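ActII protein (Streptomyces coelicolor, PDB 2OPT) is a TetR-like transcriptional repressor that probably binds operator DNA, and it binds the antibiotic actinorhodin and its biosynthetic precursor (S)-DNPA. Local coordinates at residues G134-L137 with L138-V142; A97-A100 with I101-P105. All coordinates share one frame; numbering follows the deposited sequence.

Interaction 1 (G134-L137 with L138-V142)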
ATOM      1  N   GLY A 134      -8.200  -1.371 -12.008  1.00 31.33           N
ATOM      2  CA  GLY A 134      -8.693  -0.207 -11.247  1.00 31.11           C
ATOM      3  C   GLY A 134      -9.272  -0.612  -9.937  1.00 31.64           C
ATOM      4  O   GLY A 134      -9.107   0.090  -8.925  1.00 34.39           O
ATOM      5  N   GLY A 135     -10.044  -1.694  -9.952  1.00 30.48           N
ATOM      6  CA  GLY A 135     -10.561  -2.251  -8.750  1.00 30.22           C
ATOM      7  C   GLY A 135      -9.465  -2.567  -7.740  1.00 31.36           C
ATOM      8  O   GLY A 135      -9.644  -2.351  -6.550  1.00 29.48           O
ATOM      9  N   ASP A 136      -8.385  -3.154  -8.208  1.00 30.50           N
ATOM     10  CA  ASP A 136      -7.236  -3.517  -7.383  1.00 33.60           C
ATOM     11  C   ASP A 136      -6.579  -2.257  -6.789  1.00 32.86           C
ATOM     12  O   ASP A 136      -6.300  -2.202  -5.585  1.00 33.31           O
ATOM     13  CB  ASP A 136      -6.175  -4.245  -8.242  1.00 34.05           C
ATOM     14  CG  ASP A 136      -5.139  -5.008  -7.378  1.00 41.69           C
ATOM     15  OD1 ASP A 136      -5.545  -5.824  -6.532  1.00 47.88           O
ATOM     16  OD2 ASP A 136      -3.926  -4.810  -7.518  1.00 47.23           O
ATOM     17  N   LEU A 137      -6.286  -1.276  -7.668  1.00 32.12           N
ATOM     18  CA  LEU A 137      -5.594  -0.064  -7.300  1.00 30.62           C
ATOM     19  C   LEU A 137      -6.475   0.708  -6.294  1.00 30.61           C
ATOM     20  O   LEU A 137      -6.000   1.270  -5.327  1.00 32.21           O
ATOM     21  CB  LEU A 137      -5.295   0.812  -8.547  1.00 32.07           C
ATOM     22  CG  LEU A 137      -4.690   2.216  -8.245  1.00 30.48           C
ATOM     23  CD1 LEU A 137      -3.360   2.024  -7.562  1.00 33.84           C
ATOM     24  CD2 LEU A 137      -4.514   3.176  -9.453  1.00 28.20           C
ATOM     25  N   LEU A 138      -7.775   0.678  -6.483  1.00 28.36           N
ATOM     26  CA  LEU A 138      -8.658   1.386  -5.538  1.00 29.00           C
ATOM     27  C   LEU A 138      -8.633   0.729  -4.152  1.00 29.34           C
ATOM     28  O   LEU A 138      -8.491   1.401  -3.116  1.00 29.28           O
ATOM     29  CB  LEU A 138     -10.043   1.313  -6.121  1.00 28.16           C
ATOM     30  CG  LEU A 138     -10.623   2.519  -6.855  1.00 29.86           C
ATOM     31  CD1 LEU A 138      -9.904   3.802  -6.810  1.00 31.20           C
ATOM     32  CD2 LEU A 138     -11.587   2.283  -8.004  1.00 28.43           C
ATOM     33  N   SER A 139      -8.749  -0.604  -4.120  1.00 30.14           N
ATOM     34  CA  SER A 139      -8.736  -1.317  -2.869  1.00 29.74           C
ATOM     35  C   SER A 139      -7.390  -1.214  -2.175  1.00 30.53           C
ATOM     36  O   SER A 139      -7.334  -1.083  -0.955  1.00 31.31           O
ATOM     37  CB  SER A 139      -9.253  -2.753  -3.017  1.00 30.68           C
ATOM     38  OG  SER A 139      -8.252  -3.607  -3.569  1.00 36.71           O
ATOM     39  N   THR A 140      -6.298  -1.294  -2.955  1.00 31.24           N
ATOM     40  CA  THR A 140      -4.944  -1.108  -2.471  1.00 32.56           C
ATOM     41  C   THR A 140      -4.725   0.257  -1.832  1.00 32.59           C
ATOM     42  O   THR A 140      -4.143   0.356  -0.771  1.00 33.44           O
ATOM     43  CB  THR A 140      -3.959  -1.404  -3.636  1.00 34.02           C
ATOM     44  OG1 THR A 140      -4.009  -2.812  -3.875  1.00 35.09           O
ATOM     45  CG2 THR A 140      -2.525  -1.029  -3.297  1.00 37.88           C
ATOM     46  N   PHE A 141      -5.279   1.293  -2.434  1.00 30.75           N
ATOM     47  CA  PHE A 141      -5.081   2.625  -1.965  1.00 29.96           C
ATOM     48  C   PHE A 141      -5.865   2.823  -0.670  1.00 29.55           C
ATOM     49  O   PHE A 141      -5.358   3.380   0.294  1.00 27.73           O
ATOM     50  CB  PHE A 141      -5.622   3.568  -3.051  1.00 32.48           C
ATOM     51  CG  PHE A 141      -6.012   4.926  -2.529  1.00 30.49           C
ATOM     52  CD1 PHE A 141      -5.029   5.871  -2.209  1.00 33.16           C
ATOM     53  CD2 PHE A 141      -7.356   5.254  -2.325  1.00 34.22           C
ATOM     54  CE1 PHE A 141      -5.400   7.143  -1.659  1.00 33.25           C
ATOM     55  CE2 PHE A 141      -7.712   6.498  -1.813  1.00 32.53           C
ATOM     56  CZ  PHE A 141      -6.720   7.429  -1.456  1.00 32.97           C
ATOM     57  N   VAL A 142      -7.129   2.396  -0.664  1.00 28.61           N
ATOM     58  CA  VAL A 142      -7.962   2.522   0.532  1.00 28.41           C
ATOM     59  C   VAL A 142      -7.325   1.763   1.729  1.00 31.90           C
ATOM     60  O   VAL A 142      -7.256   2.285   2.858  1.00 32.02           O
ATOM     61  CB  VAL A 142      -9.371   1.985   0.300  1.00 29.05           C
ATOM     62  CG1 VAL A 142     -10.103   1.903   1.597  1.00 28.17           C
ATOM     63  CG2 VAL A 142     -10.127   2.843  -0.704  1.00 25.33           C
TER
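L138 meets G134 one helical turn back: its backbone N donates to G134 O at 2.8 Å, and the side chain lies beside the same carbonyl, with L138 CD2 3.4 Å from G134 O. The leucine is buried, packing on V79 and C83 of helix 75-92 and on I208 and L212 of helix 197-219. S139 N repeats the bond pattern to G135 O. The serine hydroxyl, rotated back over its own main chain (chi1 79°), turns instead to D136 O, with OG 3.1 Å away. Such a bond, from a serine or threonine hydroxyl to a carbonyl of the preceding turn, is a familiar feature of helices. This helix, 128-150, belongs to the ligand-binding and dimerisation domain of the TetR fold, and L137 packs on I207 of the second subunit. T140 gives the carbonyl of D136 two more donors. T140 N approaches D136 O at 2.8 Å with a fairly straight N-H (164°), whereas T140 OG1 reaches D136 O at 2.9 Å from above the carbonyl plane. Three bonds therefore grip a single oxygen, two of them from hydroxyls folded back on the helix. F141 N completes the run with a 3.0 Å bond to L137 O; its CB is close to that oxygen, while the ring leads away to meet F201 of helix 197-219 and Y133 of the second subunit.

Interaction 2 (A97-A100 with I101-P105)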
ATOM      1  N   ALA A  97      -6.863  -3.775   8.677  1.00 33.87           N
ATOM      2  CA  ALA A  97      -6.043  -3.552   7.491  1.00 36.74           C
ATOM      3  C   ALA A  97      -4.775  -4.397   7.531  1.00 39.62           C
ATOM      4  O   ALA A  97      -4.216  -4.744   6.490  1.00 39.58           O
ATOM      5  CB  ALA A  97      -5.697  -2.077   7.356  1.00 38.25           C
ATOM      6  N   ARG A  98      -4.325  -4.725   8.737  1.00 41.48           N
ATOM      7  CA  ARG A  98      -3.149  -5.579   8.915  1.00 45.30           C
ATOM      8  C   ARG A  98      -3.487  -6.972   8.428  1.00 44.96           C
ATOM      9  O   ARG A  98      -2.681  -7.646   7.831  1.00 48.42           O
ATOM     10  CB  ARG A  98      -2.735  -5.645  10.387  1.00 46.49           C
ATOM     11  CG  ARG A  98      -1.640  -4.712  10.824  1.00 50.91           C
ATOM     12  CD  ARG A  98      -1.294  -4.945  12.316  1.00 52.70           C
ATOM     13  NE  ARG A  98      -0.513  -6.181  12.514  1.00 56.28           N
ATOM     14  CZ  ARG A  98      -0.108  -6.671  13.687  1.00 59.19           C
ATOM     15  NH1 ARG A  98      -0.386  -6.055  14.829  1.00 60.02           N
ATOM     16  NH2 ARG A  98       0.596  -7.792  13.724  1.00 62.56           N
ATOM     17  N   ILE A  99      -4.695  -7.423   8.703  1.00 42.78           N
ATOM     18  CA  ILE A  99      -5.102  -8.749   8.246  1.00 42.30           C
ATOM     19  C   ILE A  99      -5.353  -8.725   6.758  1.00 42.21           C
ATOM     20  O   ILE A  99      -4.995  -9.659   6.044  1.00 41.92           O
ATOM     21  CB  ILE A  99      -6.423  -9.133   8.969  1.00 41.41           C
ATOM     22  CG1 ILE A  99      -6.198  -9.270  10.476  1.00 40.43           C
ATOM     23  CG2 ILE A  99      -7.069 -10.361   8.378  1.00 40.16           C
ATOM     24  CD1 ILE A  99      -7.516  -9.337  11.248  1.00 41.86           C
ATOM     25  N   ALA A 100      -6.018  -7.655   6.302  1.00 41.37           N
ATOM     26  CA  ALA A 100      -6.439  -7.500   4.912  1.00 42.54           C
ATOM     27  C   ALA A 100      -5.311  -7.401   3.922  1.00 46.10           C
ATOM     28  O   ALA A 100      -5.467  -7.804   2.788  1.00 47.36           O
ATOM     29  CB  ALA A 100      -7.309  -6.277   4.768  1.00 42.15           C
ATOM     30  N   ILE A 101      -4.192  -6.818   4.330  1.00 49.75           N
ATOM     31  CA  ILE A 101      -3.169  -6.352   3.368  1.00 55.27           C
ATOM     32  C   ILE A 101      -2.552  -7.458   2.475  1.00 59.03           C
ATOM     33  O   ILE A 101      -2.171  -7.207   1.296  1.00 62.59           O
ATOM     34  CB  ILE A 101      -2.077  -5.485   4.101  1.00 57.82           C
ATOM     35  CG1 ILE A 101      -1.276  -4.556   3.151  1.00 63.46           C
ATOM     36  CG2 ILE A 101      -1.246  -6.314   5.132  1.00 59.19           C
ATOM     37  CD1 ILE A 101      -1.194  -4.952   1.696  1.00 67.61           C
ATOM     38  N   ASP A 102      -2.446  -8.664   3.024  1.00 58.99           N
ATOM     39  CA  ASP A 102      -1.868  -9.827   2.367  0.60 62.24           C
ATOM     40  C   ASP A 102      -2.954 -10.845   1.910  1.00 60.02           C
ATOM     41  O   ASP A 102      -2.639 -11.964   1.521  1.00 63.35           O
ATOM     42  CB  ASP A 102      -0.942 -10.496   3.383  0.60 65.01           C
ATOM     43  CG  ASP A 102      -1.692 -10.944   4.645  0.60 62.56           C
ATOM     44  OD1 ASP A 102      -2.564 -10.197   5.135  0.60 56.47           O
ATOM     45  OD2 ASP A 102      -1.409 -12.056   5.140  0.60 66.23           O
ATOM     46  N   ARG A 103      -4.228 -10.472   2.006  1.00 55.71           N
ATOM     47  CA  ARG A 103      -5.327 -11.399   1.724  1.00 52.85           C
ATOM     48  C   ARG A 103      -6.165 -10.985   0.501  1.00 52.13           C
ATOM     49  O   ARG A 103      -6.271  -9.796   0.188  1.00 51.46           O
ATOM     50  CB  ARG A 103      -6.218 -11.528   2.966  1.00 50.75           C
ATOM     51  CG  ARG A 103      -5.546 -12.288   4.116  1.00 50.94           C
ATOM     52  CD  ARG A 103      -6.487 -12.458   5.327  1.00 48.80           C
ATOM     53  NE  ARG A 103      -6.074 -13.649   6.084  1.00 50.97           N
ATOM     54  CZ  ARG A 103      -5.058 -13.695   6.952  1.00 50.22           C
ATOM     55  NH1 ARG A 103      -4.360 -12.597   7.246  1.00 46.26           N
ATOM     56  NH2 ARG A 103      -4.763 -14.839   7.552  1.00 52.06           N
ATOM     57  N   VAL A 104      -6.736 -11.974  -0.193  1.00 51.74           N
ATOM     58  CA  VAL A 104      -7.636 -11.725  -1.328  1.00 51.40           C
ATOM     59  C   VAL A 104      -9.065 -11.909  -0.801  1.00 49.40           C
ATOM     60  O   VAL A 104      -9.373 -12.939  -0.236  1.00 49.32           O
ATOM     61  CB  VAL A 104      -7.329 -12.689  -2.543  1.00 54.77           C
ATOM     62  CG1 VAL A 104      -8.433 -12.640  -3.601  1.00 53.97           C
ATOM     63  CG2 VAL A 104      -5.936 -12.385  -3.170  1.00 55.05           C
ATOM     64  N   PRO A 105      -9.912 -10.874  -0.918  1.00 48.40           N
ATOM     65  CA  PRO A 105     -11.247 -10.983  -0.354  1.00 46.64           C
ATOM     66  C   PRO A 105     -12.130 -11.848  -1.255  1.00 47.47           C
ATOM     67  O   PRO A 105     -12.982 -11.338  -1.972  1.00 49.07           O
ATOM     68  CB  PRO A 105     -11.734  -9.522  -0.265  1.00 46.17           C
ATOM     69  CG  PRO A 105     -10.897  -8.735  -1.237  1.00 49.34           C
ATOM     70  CD  PRO A 105      -9.657  -9.560  -1.568  1.00 50.20           C
TER
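R103 folds back across I99, in the last turn assigned to helix 96-100. The arginine starts from a backbone already fixed by a type I beta turn from A100 to R103, in which R103 N donates to A100 O at 3.0 Å, coming from well above the carbonyl plane. From there CB passes near the carbonyl oxygens of both I99 and A100. With chi1 at -70° directing CG away from the residue's own carbonyl, and the chain extended onward to NE, the aliphatic part passes across I99: CG of R103 lies 3.3 Å from I99 O, and R103 CD is as near to that oxygen while also touching the I99 CG2 methyl at 3.7 Å. The torsion about CD-NE (chi4 80°) then swings the guanidinium out of line with the extended chain, and NE forms a salt bridge with D55 of helix 50-61. NH1 donates to I99 O over 3.2 Å along a nearly straight N-H (173°), the oxygen lying at the guanidinium edge and in its plane. NH2 reaches the backbone oxygen of D51, so partners on two helices fix the rotation of the flat group. Nearby, I101 N makes a weak bond to A97 O, and the I101 CG2 branch rests 3.3 Å from R98 O. A type I turn thus follows helix 96-100, with the carbonyls of I99 and A100 bound by the arginine side chain and by R103 N; it ties this region to helix 50-61, which in TetR-family proteins links the DNA-binding and ligand-binding domains.

Interactions 1 and 2 illustrate two ways in which neighbouring turns use backbone carbonyls: the first within an uninterrupted helix, the second where a short helix gives way to a loop. Their centres are about 12 Å apart and their nearest atoms about 6 Å, so they do not touch, although helix 75-92 lies against both, through C83 at residues 134-142 and F90 at residues 97-105. One face of interaction 1, with L137 and F141, meets the second subunit; interaction 2 packs chiefly on helix 50-61. In TetR relatives, ligand binding in the larger domain is relayed to the DNA-binding heads through the helix corresponding to 50-61, and interaction 2 is consistent with a place on that route.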